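Local coordinates for prophenoloxidase b (Marsupenaeus japonicus, PDB 3WKY), which is the inactive precursor of a hemolymph phenoloxidase, a type 3 copper protein that probably oxidises monophenols and o-diphenols at a two-copper centre, at residues 313-318 / 346-351; 321-326 / 336-341; 354-359 / 394-399. All coordinates share one frame; numbering follows the deposited sequence. Where two conformers were deposited one is given.

Contact 1: residues 313-318 / 346-351; sequences LIHENG and DSVNPD. With NAG (2-acetamido-2-deoxy-beta-D-glucopyranose), chain G.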
loop_
_atom_site.group_PDB
_atom_site.type_symbol
_atom_site.label_atom_id
_atom_site.label_comp_id
_atom_site.label_asym_id
_atom_site.label_seq_id
_atom_site.Cartn_x
_atom_site.Cartn_y
_atom_site.Cartn_z
ATOM N N LEU A 313 16.762 -29.458 -19.696
ATOM C CA LEU A 313 16.154 -29.740 -18.398
ATOM C C LEU A 313 17.067 -30.682 -17.637
ATOM O O LEU A 313 17.864 -31.414 -18.233
ATOM C CB LEU A 313 14.773 -30.381 -18.562
ATOM C CG LEU A 313 13.739 -29.543 -19.313
ATOM C CD1 LEU A 313 12.383 -30.268 -19.361
ATOM C CD2 LEU A 313 13.600 -28.159 -18.679
ATOM N N ILE A 314 16.968 -30.666 -16.313
ATOM C CA ILE A 314 17.731 -31.614 -15.524
ATOM C C ILE A 314 16.844 -32.785 -15.129
ATOM O O ILE A 314 15.770 -32.614 -14.545
ATOM C CB ILE A 314 18.425 -30.963 -14.300
ATOM C CG1 ILE A 314 19.195 -32.026 -13.510
ATOM C CG2 ILE A 314 17.425 -30.221 -13.414
ATOM C CD1 ILE A 314 20.154 -31.458 -12.488
ATOM N N HIS A 315 17.287 -33.986 -15.480
ATOM C CA HIS A 315 16.517 -35.179 -15.170
ATOM C C HIS A 315 16.652 -35.475 -13.686
ATOM O O HIS A 315 17.655 -35.123 -13.063
ATOM C CB HIS A 315 17.019 -36.372 -15.995
ATOM C CG HIS A 315 16.024 -37.483 -16.111
ATOM N ND1 HIS A 315 15.745 -38.342 -15.071
ATOM C CD2 HIS A 315 15.233 -37.868 -17.141
ATOM C CE1 HIS A 315 14.823 -39.211 -15.453
ATOM N NE2 HIS A 315 14.496 -38.944 -16.705
ATOM N N GLU A 316 15.638 -36.100 -13.103
ATOM C CA GLU A 316 15.736 -36.444 -11.690
ATOM C C GLU A 316 16.883 -37.421 -11.455
ATOM O O GLU A 316 17.415 -37.495 -10.347
ATOM C CB GLU A 316 14.413 -36.962 -11.123
ATOM C CG GLU A 316 13.844 -38.186 -11.808
ATOM C CD GLU A 316 12.518 -38.602 -11.201
ATOM O OE1 GLU A 316 12.166 -38.076 -10.120
ATOM O OE2 GLU A 316 11.824 -39.446 -11.806
ATOM N N ASN A 317 17.306 -38.120 -12.507
ATOM C CA ASN A 317 18.458 -39.010 -12.392
ATOM C C ASN A 317 19.815 -38.303 -12.505
ATOM O O ASN A 317 20.856 -38.956 -12.495
ATOM C CB ASN A 317 18.340 -40.246 -13.313
ATOM C CG ASN A 317 18.614 -39.950 -14.795
ATOM O OD1 ASN A 317 19.042 -38.859 -15.179
ATOM N ND2 ASN A 317 18.385 -40.967 -15.634
ATOM N N GLY A 318 19.791 -36.972 -12.604
ATOM C CA GLY A 318 21.003 -36.168 -12.601
ATOM C C GLY A 318 21.525 -35.747 -13.971
ATOM O O GLY A 318 22.307 -34.798 -14.087
ATOM N N ASP A 346 4.182 -36.675 -17.674
ATOM C CA ASP A 346 5.374 -37.518 -17.548
ATOM C C ASP A 346 6.630 -36.651 -17.424
ATOM O O ASP A 346 7.511 -36.656 -18.289
ATOM C CB ASP A 346 5.467 -38.443 -18.760
ATOM C CG ASP A 346 6.661 -39.378 -18.700
ATOM O OD1 ASP A 346 7.070 -39.759 -17.586
ATOM O OD2 ASP A 346 7.186 -39.722 -19.782
ATOM N N SER A 347 6.707 -35.892 -16.336
ATOM C CA SER A 347 7.781 -34.920 -16.171
ATOM C C SER A 347 9.138 -35.600 -15.990
ATOM O O SER A 347 9.235 -36.623 -15.300
ATOM C CB SER A 347 7.504 -34.056 -14.927
ATOM O OG SER A 347 8.614 -33.221 -14.650
ATOM N N VAL A 348 10.184 -35.018 -16.570
ATOM C CA VAL A 348 11.537 -35.508 -16.316
ATOM C C VAL A 348 11.980 -35.302 -14.867
ATOM O O VAL A 348 12.911 -35.963 -14.406
ATOM C CB VAL A 348 12.603 -34.913 -17.273
ATOM C CG1 VAL A 348 12.295 -35.302 -18.717
ATOM C CG2 VAL A 348 12.690 -33.394 -17.121
ATOM N N ASN A 349 11.317 -34.413 -14.129
ATOM C CA ASN A 349 11.785 -34.126 -12.775
ATOM C C ASN A 349 10.725 -33.425 -11.923
ATOM O O ASN A 349 10.781 -32.205 -11.735
ATOM C CB ASN A 349 13.056 -33.265 -12.852
ATOM C CG ASN A 349 13.904 -33.341 -11.593
ATOM O OD1 ASN A 349 13.411 -33.646 -10.505
ATOM N ND2 ASN A 349 15.190 -33.058 -11.737
ATOM N N PRO A 350 9.744 -34.193 -11.427
ATOM C CA PRO A 350 8.654 -33.637 -10.616
ATOM C C PRO A 350 9.148 -32.796 -9.445
ATOM O O PRO A 350 8.533 -31.759 -9.154
ATOM C CB PRO A 350 7.942 -34.891 -10.098
ATOM C CG PRO A 350 8.142 -35.892 -11.198
ATOM C CD PRO A 350 9.531 -35.623 -11.731
ATOM N N ASP A 351 10.224 -33.217 -8.779
ATOM C CA ASP A 351 10.671 -32.513 -7.569
ATOM C C ASP A 351 11.223 -31.126 -7.891
ATOM O O ASP A 351 11.202 -30.231 -7.048
ATOM C CB ASP A 351 11.740 -33.307 -6.810
ATOM C CG ASP A 351 11.180 -34.513 -6.083
ATOM O OD1 ASP A 351 9.951 -34.723 -6.094
ATOM O OD2 ASP A 351 11.986 -35.241 -5.470
HETATM C C1 NAG G . 18.569 -40.599 -17.019
HETATM C C2 NAG G . 19.851 -41.375 -17.310
HETATM C C3 NAG G . 20.223 -41.276 -18.781
HETATM C C4 NAG G . 19.048 -41.684 -19.662
HETATM C C5 NAG G . 17.761 -40.973 -19.239
HETATM C C6 NAG G . 16.557 -41.520 -20.004
HETATM C C7 NAG G . 21.698 -41.809 -15.821
HETATM C C8 NAG G . 23.106 -41.406 -15.497
HETATM N N2 NAG G . 20.957 -40.926 -16.483
HETATM O O3 NAG G . 21.323 -42.122 -19.031
HETATM O O4 NAG G . 19.350 -41.377 -21.008
HETATM O O5 NAG G . 17.529 -41.099 -17.844
HETATM O O6 NAG G . 16.522 -40.976 -21.305
HETATM O O7 NAG G . 21.273 -42.913 -15.484
HETATM O O HOH W 1 11.673 -35.658 -9.070
#
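N349 and I314 are joined by a nearly straight bond: ND2 of N349 donates to O of I314 over 2.9 Å with an N-H...O angle of 163°. The acceptor lies in the amide plane of N349, while the donor stands above the carbonyl plane of I314. CG of N349 is anti to its backbone N (chi1 -158°), which carries the carboxamide over to the strand end. Beside it the backbones pair in the opposite direction, the N-H of E316 donating to V348 O at 3.0 Å. As N-cap, N349 spends ND2 on I314 O, while its OD1 accepts from a water 3.0 Å away that in turn accepts from D351 N, so this helix N-H is met by way of water. The backbone N of N349 donates to S347 OG at 3.0 Å, an ST turn.

The H315 ring lies between two oxygens, V348 O over the centre of one face and sugar O5 over the centre of the other. Its ND1 accepts from N317 N in the ring plane at 3.0 Å, inside the type I turn that carries the glycan on N317. An alanine at H315 would probably leave the N-H of N317 without this acceptor and open a gap between sugar and V348. Backbone and carboxamide are thus paired across the join by two direct bonds, with V348 CG2 packing beside them on L313 CD1.

Contact 2: residues 321-326 / 336-341; sequences VRLTDN and NLVGEA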
loop_
_atom_site.group_PDB
_atom_site.type_symbol
_atom_site.label_atom_id
_atom_site.label_comp_id
_atom_site.label_asym_id
_atom_site.label_seq_id
_atom_site.Cartn_x
_atom_site.Cartn_y
_atom_site.Cartn_z
ATOM N N VAL A 321 18.889 -33.090 -20.148
ATOM C CA VAL A 321 18.128 -33.463 -21.332
ATOM C C VAL A 321 18.003 -32.246 -22.239
ATOM O O VAL A 321 17.410 -31.237 -21.848
ATOM C CB VAL A 321 16.704 -33.947 -20.977
ATOM C CG1 VAL A 321 16.040 -34.555 -22.212
ATOM C CG2 VAL A 321 16.747 -34.963 -19.848
ATOM N N ARG A 322 18.565 -32.326 -23.444
ATOM C CA ARG A 322 18.489 -31.216 -24.380
ATOM C C ARG A 322 17.056 -30.936 -24.827
ATOM O O ARG A 322 16.278 -31.866 -25.055
ATOM C CB ARG A 322 19.352 -31.511 -25.614
ATOM C CG ARG A 322 19.182 -30.526 -26.736
ATOM C CD ARG A 322 20.203 -30.752 -27.858
ATOM N NE ARG A 322 19.786 -31.800 -28.783
ATOM C CZ ARG A 322 20.287 -31.939 -30.008
ATOM N NH1 ARG A 322 21.216 -31.097 -30.442
ATOM N NH2 ARG A 322 19.853 -32.908 -30.797
ATOM N N LEU A 323 16.717 -29.651 -24.948
ATOM C CA LEU A 323 15.440 -29.211 -25.498
ATOM C C LEU A 323 15.646 -28.722 -26.923
ATOM O O LEU A 323 16.364 -27.749 -27.157
ATOM C CB LEU A 323 14.863 -28.047 -24.672
ATOM C CG LEU A 323 14.504 -28.347 -23.223
ATOM C CD1 LEU A 323 14.026 -27.041 -22.546
ATOM C CD2 LEU A 323 13.413 -29.414 -23.149
ATOM N N THR A 324 15.018 -29.385 -27.888
ATOM C CA THR A 324 15.114 -28.912 -29.273
ATOM C C THR A 324 13.897 -29.339 -30.078
ATOM O O THR A 324 13.387 -30.445 -29.885
ATOM C CB THR A 324 16.420 -29.424 -29.961
ATOM O OG1 THR A 324 16.496 -28.901 -31.291
ATOM C CG2 THR A 324 16.455 -30.954 -30.023
ATOM N N ASP A 325 13.416 -28.464 -30.962
ATOM C CA ASP A 325 12.348 -28.846 -31.876
ATOM C C ASP A 325 12.931 -29.234 -33.243
ATOM O O ASP A 325 12.190 -29.393 -34.213
ATOM C CB ASP A 325 11.301 -27.736 -32.032
ATOM C CG ASP A 325 10.335 -27.653 -30.838
ATOM O OD1 ASP A 325 10.563 -28.346 -29.822
ATOM O OD2 ASP A 325 9.348 -26.890 -30.923
ATOM N N ASN A 326 14.259 -29.358 -33.291
ATOM C CA ASN A 326 14.978 -29.980 -34.419
ATOM C C ASN A 326 15.634 -31.271 -33.899
ATOM O O ASN A 326 16.860 -31.362 -33.850
ATOM C CB ASN A 326 16.119 -29.077 -34.924
ATOM C CG ASN A 326 15.647 -27.834 -35.689
ATOM O OD1 ASN A 326 14.573 -27.802 -36.291
ATOM N ND2 ASN A 326 16.496 -26.807 -35.695
ATOM N N ASN A 336 7.536 -30.971 -26.445
ATOM C CA ASN A 336 6.890 -32.067 -25.730
ATOM C C ASN A 336 7.414 -32.206 -24.304
ATOM O O ASN A 336 6.640 -32.392 -23.364
ATOM C CB ASN A 336 7.068 -33.400 -26.460
ATOM C CG ASN A 336 6.227 -34.501 -25.847
ATOM O OD1 ASN A 336 5.012 -34.349 -25.677
ATOM N ND2 ASN A 336 6.866 -35.604 -25.488
ATOM N N LEU A 337 8.737 -32.124 -24.149
ATOM C CA LEU A 337 9.363 -32.210 -22.830
ATOM C C LEU A 337 8.893 -31.088 -21.907
ATOM O O LEU A 337 8.665 -31.316 -20.708
ATOM C CB LEU A 337 10.891 -32.154 -22.970
ATOM C CG LEU A 337 11.512 -33.444 -23.521
ATOM C CD1 LEU A 337 12.928 -33.178 -24.026
ATOM C CD2 LEU A 337 11.524 -34.530 -22.451
ATOM N N VAL A 338 8.774 -29.880 -22.459
ATOM C CA VAL A 338 8.294 -28.725 -21.672
ATOM C C VAL A 338 6.834 -28.945 -21.299
ATOM O O VAL A 338 6.438 -28.715 -20.149
ATOM C CB VAL A 338 8.474 -27.397 -22.464
ATOM C CG1 VAL A 338 7.791 -26.223 -21.743
ATOM C CG2 VAL A 338 9.954 -27.099 -22.657
ATOM N N GLY A 339 6.039 -29.430 -22.255
ATOM C CA GLY A 339 4.640 -29.722 -21.985
ATOM C C GLY A 339 4.460 -30.735 -20.869
ATOM O O GLY A 339 3.642 -30.522 -19.967
ATOM N N GLU A 340 5.213 -31.839 -20.917
ATOM C CA GLU A 340 5.105 -32.851 -19.859
ATOM C C GLU A 340 5.556 -32.287 -18.511
ATOM O O GLU A 340 5.047 -32.685 -17.463
ATOM C CB GLU A 340 5.929 -34.102 -20.191
ATOM C CG GLU A 340 5.462 -34.881 -21.452
ATOM C CD GLU A 340 4.209 -35.727 -21.214
ATOM O OE1 GLU A 340 3.534 -35.560 -20.172
ATOM O OE2 GLU A 340 3.891 -36.574 -22.076
ATOM N N ALA A 341 6.519 -31.369 -18.534
ATOM C CA ALA A 341 7.019 -30.788 -17.285
ATOM C C ALA A 341 6.038 -29.763 -16.718
ATOM O O ALA A 341 5.905 -29.612 -15.490
ATOM C CB ALA A 341 8.390 -30.146 -17.507
#
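L337 lies against L323, its CB meeting CD2 of L323 at 3.7 Å, and its own CD1 lies against the strand end. There that methyl touches V321 CG1 at 3.9 Å and rests 3.7 Å from O of R322, so one branch of L337 touches a side chain and a backbone carbonyl. L323 answers with both of its branches: while CD2 meets L337, CD1 meets V338 CG2 at 4.1 Å, the two side chains crossing at about a right angle. CG of L323 stands anti to its carbonyl carbon (chi1 -64°), and the two methyls beyond it meet neighbouring residues of the helix. Branched aliphatic residues suit these places, because no hydrogen bond crosses between the segments and the hold depends on the fit of methyl groups. Y407 touches both L323 and V338, continuing the packing onto helix 391-409.

R322 points away from the helix, forming a salt bridge with E331 and a hydrogen bond with O of C687 of the third subunit. D325 OD1 accepts from I335 N of helix 334-343, and its OD2 forms a salt bridge with K408. This is the packing of a beta hairpin, strands 312-314 and 320-322, and the chain leaving it against helix 334-343 in the hemocyanin-type copper domain.

Contact 3: residues 354-359 / 394-399; sequences GNIHNL and FRWHKF. With CUO (Cu2-o2 cluster), chain J.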
loop_
_atom_site.group_PDB
_atom_site.type_symbol
_atom_site.label_atom_id
_atom_site.label_comp_id
_atom_site.label_asym_id
_atom_site.label_seq_id
_atom_site.Cartn_x
_atom_site.Cartn_y
_atom_site.Cartn_z
ATOM N N GLY A 354 7.886 -29.526 -10.764
ATOM C CA GLY A 354 6.594 -29.507 -10.088
ATOM C C GLY A 354 5.381 -29.898 -10.914
ATOM O O GLY A 354 5.427 -30.812 -11.751
ATOM N N ASN A 355 4.281 -29.193 -10.670
ATOM C CA ASN A 355 2.981 -29.534 -11.227
ATOM C C ASN A 355 2.207 -28.226 -11.393
ATOM O O ASN A 355 1.095 -28.076 -10.870
ATOM C CB ASN A 355 2.251 -30.485 -10.259
ATOM C CG ASN A 355 0.963 -31.071 -10.850
ATOM O OD1 ASN A 355 0.804 -31.137 -12.066
ATOM N ND2 ASN A 355 0.038 -31.500 -9.975
ATOM N N ILE A 356 2.805 -27.282 -12.122
ATOM C CA ILE A 356 2.317 -25.902 -12.144
ATOM C C ILE A 356 0.908 -25.755 -12.681
ATOM O O ILE A 356 0.044 -25.170 -12.037
ATOM C CB ILE A 356 3.244 -24.985 -12.968
ATOM C CG1 ILE A 356 4.602 -24.836 -12.273
ATOM C CG2 ILE A 356 2.589 -23.606 -13.177
ATOM C CD1 ILE A 356 5.712 -24.340 -13.242
ATOM N N HIS A 357 0.665 -26.259 -13.882
ATOM C CA HIS A 357 -0.615 -25.989 -14.509
ATOM C C HIS A 357 -1.796 -26.637 -13.774
ATOM O O HIS A 357 -2.838 -25.989 -13.566
ATOM C CB HIS A 357 -0.610 -26.393 -15.986
ATOM C CG HIS A 357 -1.963 -26.758 -16.488
ATOM N ND1 HIS A 357 -2.451 -28.047 -16.421
ATOM C CD2 HIS A 357 -2.958 -26.002 -17.023
ATOM C CE1 HIS A 357 -3.684 -28.072 -16.897
ATOM N NE2 HIS A 357 -4.005 -26.854 -17.279
ATOM N N ASN A 358 -1.650 -27.903 -13.373
ATOM C CA ASN A 358 -2.747 -28.586 -12.676
ATOM C C ASN A 358 -3.057 -27.917 -11.341
ATOM O O ASN A 358 -4.228 -27.679 -11.002
ATOM C CB ASN A 358 -2.436 -30.076 -12.442
ATOM C CG ASN A 358 -2.477 -30.888 -13.732
ATOM O OD1 ASN A 358 -3.136 -30.498 -14.694
ATOM N ND2 ASN A 358 -1.770 -32.016 -13.754
ATOM N N LEU A 359 -2.014 -27.634 -10.569
ATOM C CA LEU A 359 -2.243 -27.052 -9.248
ATOM C C LEU A 359 -2.827 -25.654 -9.375
ATOM O O LEU A 359 -3.650 -25.243 -8.555
ATOM C CB LEU A 359 -0.980 -27.060 -8.394
ATOM C CG LEU A 359 -0.806 -28.392 -7.653
ATOM C CD1 LEU A 359 0.615 -28.548 -7.129
ATOM C CD2 LEU A 359 -1.814 -28.498 -6.502
ATOM N N PHE A 394 -8.972 -18.577 -19.205
ATOM C CA PHE A 394 -8.204 -18.084 -20.338
ATOM C C PHE A 394 -7.044 -17.197 -19.903
ATOM O O PHE A 394 -6.036 -17.109 -20.592
ATOM C CB PHE A 394 -9.127 -17.424 -21.361
ATOM C CG PHE A 394 -10.034 -18.409 -22.040
ATOM C CD1 PHE A 394 -9.625 -19.057 -23.206
ATOM C CD2 PHE A 394 -11.271 -18.729 -21.487
ATOM C CE1 PHE A 394 -10.450 -20.005 -23.820
ATOM C CE2 PHE A 394 -12.100 -19.668 -22.088
ATOM C CZ PHE A 394 -11.692 -20.298 -23.268
ATOM N N ARG A 395 -7.159 -16.572 -18.737
ATOM C CA ARG A 395 -6.011 -15.860 -18.204
ATOM C C ARG A 395 -4.939 -16.864 -17.773
ATOM O O ARG A 395 -3.745 -16.636 -17.979
ATOM C CB ARG A 395 -6.432 -14.961 -17.021
ATOM C CG ARG A 395 -7.447 -13.863 -17.406
ATOM C CD ARG A 395 -7.387 -12.679 -16.406
ATOM N NE ARG A 395 -6.033 -12.118 -16.382
ATOM C CZ ARG A 395 -5.506 -11.441 -15.367
ATOM N NH1 ARG A 395 -6.210 -11.235 -14.254
ATOM N NH2 ARG A 395 -4.259 -10.985 -15.458
ATOM N N TRP A 396 -5.365 -17.971 -17.167
ATOM C CA TRP A 396 -4.426 -19.009 -16.758
ATOM C C TRP A 396 -3.781 -19.642 -17.993
ATOM O O TRP A 396 -2.565 -19.851 -18.045
ATOM C CB TRP A 396 -5.139 -20.067 -15.905
ATOM C CG TRP A 396 -4.205 -21.088 -15.327
ATOM C CD1 TRP A 396 -4.217 -22.442 -15.565
ATOM C CD2 TRP A 396 -3.102 -20.847 -14.429
ATOM N NE1 TRP A 396 -3.203 -23.054 -14.860
ATOM C CE2 TRP A 396 -2.504 -22.104 -14.159
ATOM C CE3 TRP A 396 -2.578 -19.700 -13.815
ATOM C CZ2 TRP A 396 -1.380 -22.241 -13.326
ATOM C CZ3 TRP A 396 -1.464 -19.839 -12.963
ATOM C CH2 TRP A 396 -0.887 -21.105 -12.722
ATOM N N HIS A 397 -4.586 -19.921 -19.006
ATOM C CA HIS A 397 -4.028 -20.525 -20.214
ATOM C C HIS A 397 -3.241 -19.594 -21.106
ATOM O O HIS A 397 -2.395 -20.051 -21.875
ATOM C CB HIS A 397 -5.064 -21.351 -20.982
ATOM C CG HIS A 397 -5.134 -22.734 -20.453
ATOM N ND1 HIS A 397 -4.214 -23.695 -20.802
ATOM C CD2 HIS A 397 -5.891 -23.267 -19.464
ATOM C CE1 HIS A 397 -4.444 -24.795 -20.102
ATOM N NE2 HIS A 397 -5.454 -24.553 -19.289
ATOM N N LYS A 398 -3.501 -18.294 -21.005
ATOM C CA LYS A 398 -2.615 -17.346 -21.666
ATOM C C LYS A 398 -1.240 -17.374 -20.980
ATOM O O LYS A 398 -0.218 -17.324 -21.654
ATOM C CB LYS A 398 -3.207 -15.930 -21.691
ATOM C CG LYS A 398 -2.318 -14.914 -22.423
ATOM C CD LYS A 398 -2.287 -15.179 -23.952
ATOM C CE LYS A 398 -1.343 -14.198 -24.629
ATOM N NZ LYS A 398 -1.489 -14.224 -26.128
ATOM N N PHE A 399 -1.204 -17.469 -19.650
ATOM C CA PHE A 399 0.080 -17.650 -18.960
ATOM C C PHE A 399 0.777 -18.921 -19.447
ATOM O O PHE A 399 1.970 -18.914 -19.781
ATOM C CB PHE A 399 -0.108 -17.712 -17.436
ATOM C CG PHE A 399 1.006 -18.446 -16.721
ATOM C CD1 PHE A 399 2.296 -17.939 -16.713
ATOM C CD2 PHE A 399 0.753 -19.640 -16.055
ATOM C CE1 PHE A 399 3.335 -18.622 -16.069
ATOM C CE2 PHE A 399 1.765 -20.320 -15.408
ATOM C CZ PHE A 399 3.061 -19.819 -15.413
HETATM CU CU1 CUO J . -7.390 -28.061 -20.448
HETATM CU CU2 CUO J . -5.936 -26.085 -17.811
HETATM O O1 CUO J . -6.286 -27.763 -18.809
HETATM O O2 CUO J . -7.761 -27.094 -18.447
#
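The opening turn of helix 356-365 faces a turn within helix 391-409, the backbones coming closest where the CA atoms of H357 and W396 are 8.3 Å apart. G354 has the positive phi of a residue that leaves helix 350-353, and N355 then takes the N-cap position; its side chain makes no capping bond, but its OD1 accepts from A344 N.

Between the helices lies the W396 indole, with CG anti to the backbone N. Its NE1 donates to O of H357 at 3.2 Å, lying in the carbonyl plane on a lone pair, though the N-H...O angle is a bent 146°. I356 O comes to the edge of the same ring, 3.5 Å from CZ2 of W396. The H357 and indole planes are near parallel (24°) but slid apart, so the rings barely overlap. Tryptophan suits the place, combining a broad apolar surface with a single N-H for a buried carbonyl.

Both helices supply copper ligands, as in the four-helix core of type 3 copper proteins: H357 NE2 binds one copper ion of the Cu2-O2 cluster at 2.1 Å and H397 NE2 binds it at 2.2 Å. H361 is the third histidine on this ion. The two NE2 atoms of H357 and H397 are 3.4 Å apart because they share the metal, and their rings are oblique, with planes at 62°. ND1 of H357 is hydrogen-bonded to E343 O, a second-shell partner that would probably limit the ring's rotation and so keep NE2 on the copper. The H397 ring also stacks on H226.

Away from the metal, F399 CD2 sits over one face of the W396 ring, offset toward its rim. I356 CG2 meets both W396 CZ2 and, at the ring edge, F399 CE2 at 4.1 Å.

All three contacts lie in the copper-containing domain, and they run from surface to core. Contact 1 is partly buried and carries a glycan, whereas contacts 2 and 3 are buried. Contacts 1 and 2 share the hairpin 312-314/320-322, with contact 2 nested in the loop that contact 1 closes; L313 bonds to V321 through the backbone, and E340 OE1 accepts from D346 N. Contact 3 follows in sequence, helix 350-353 leading into helix 356-365, and its helix 391-409 also backs contact 2, where F404 touches V338. Chemistry changes with place: water and backbone-directed bonds at the turn, methyl packing without a crossing hydrogen bond in contact 2, and metal coordination with one indole bond at the copper site.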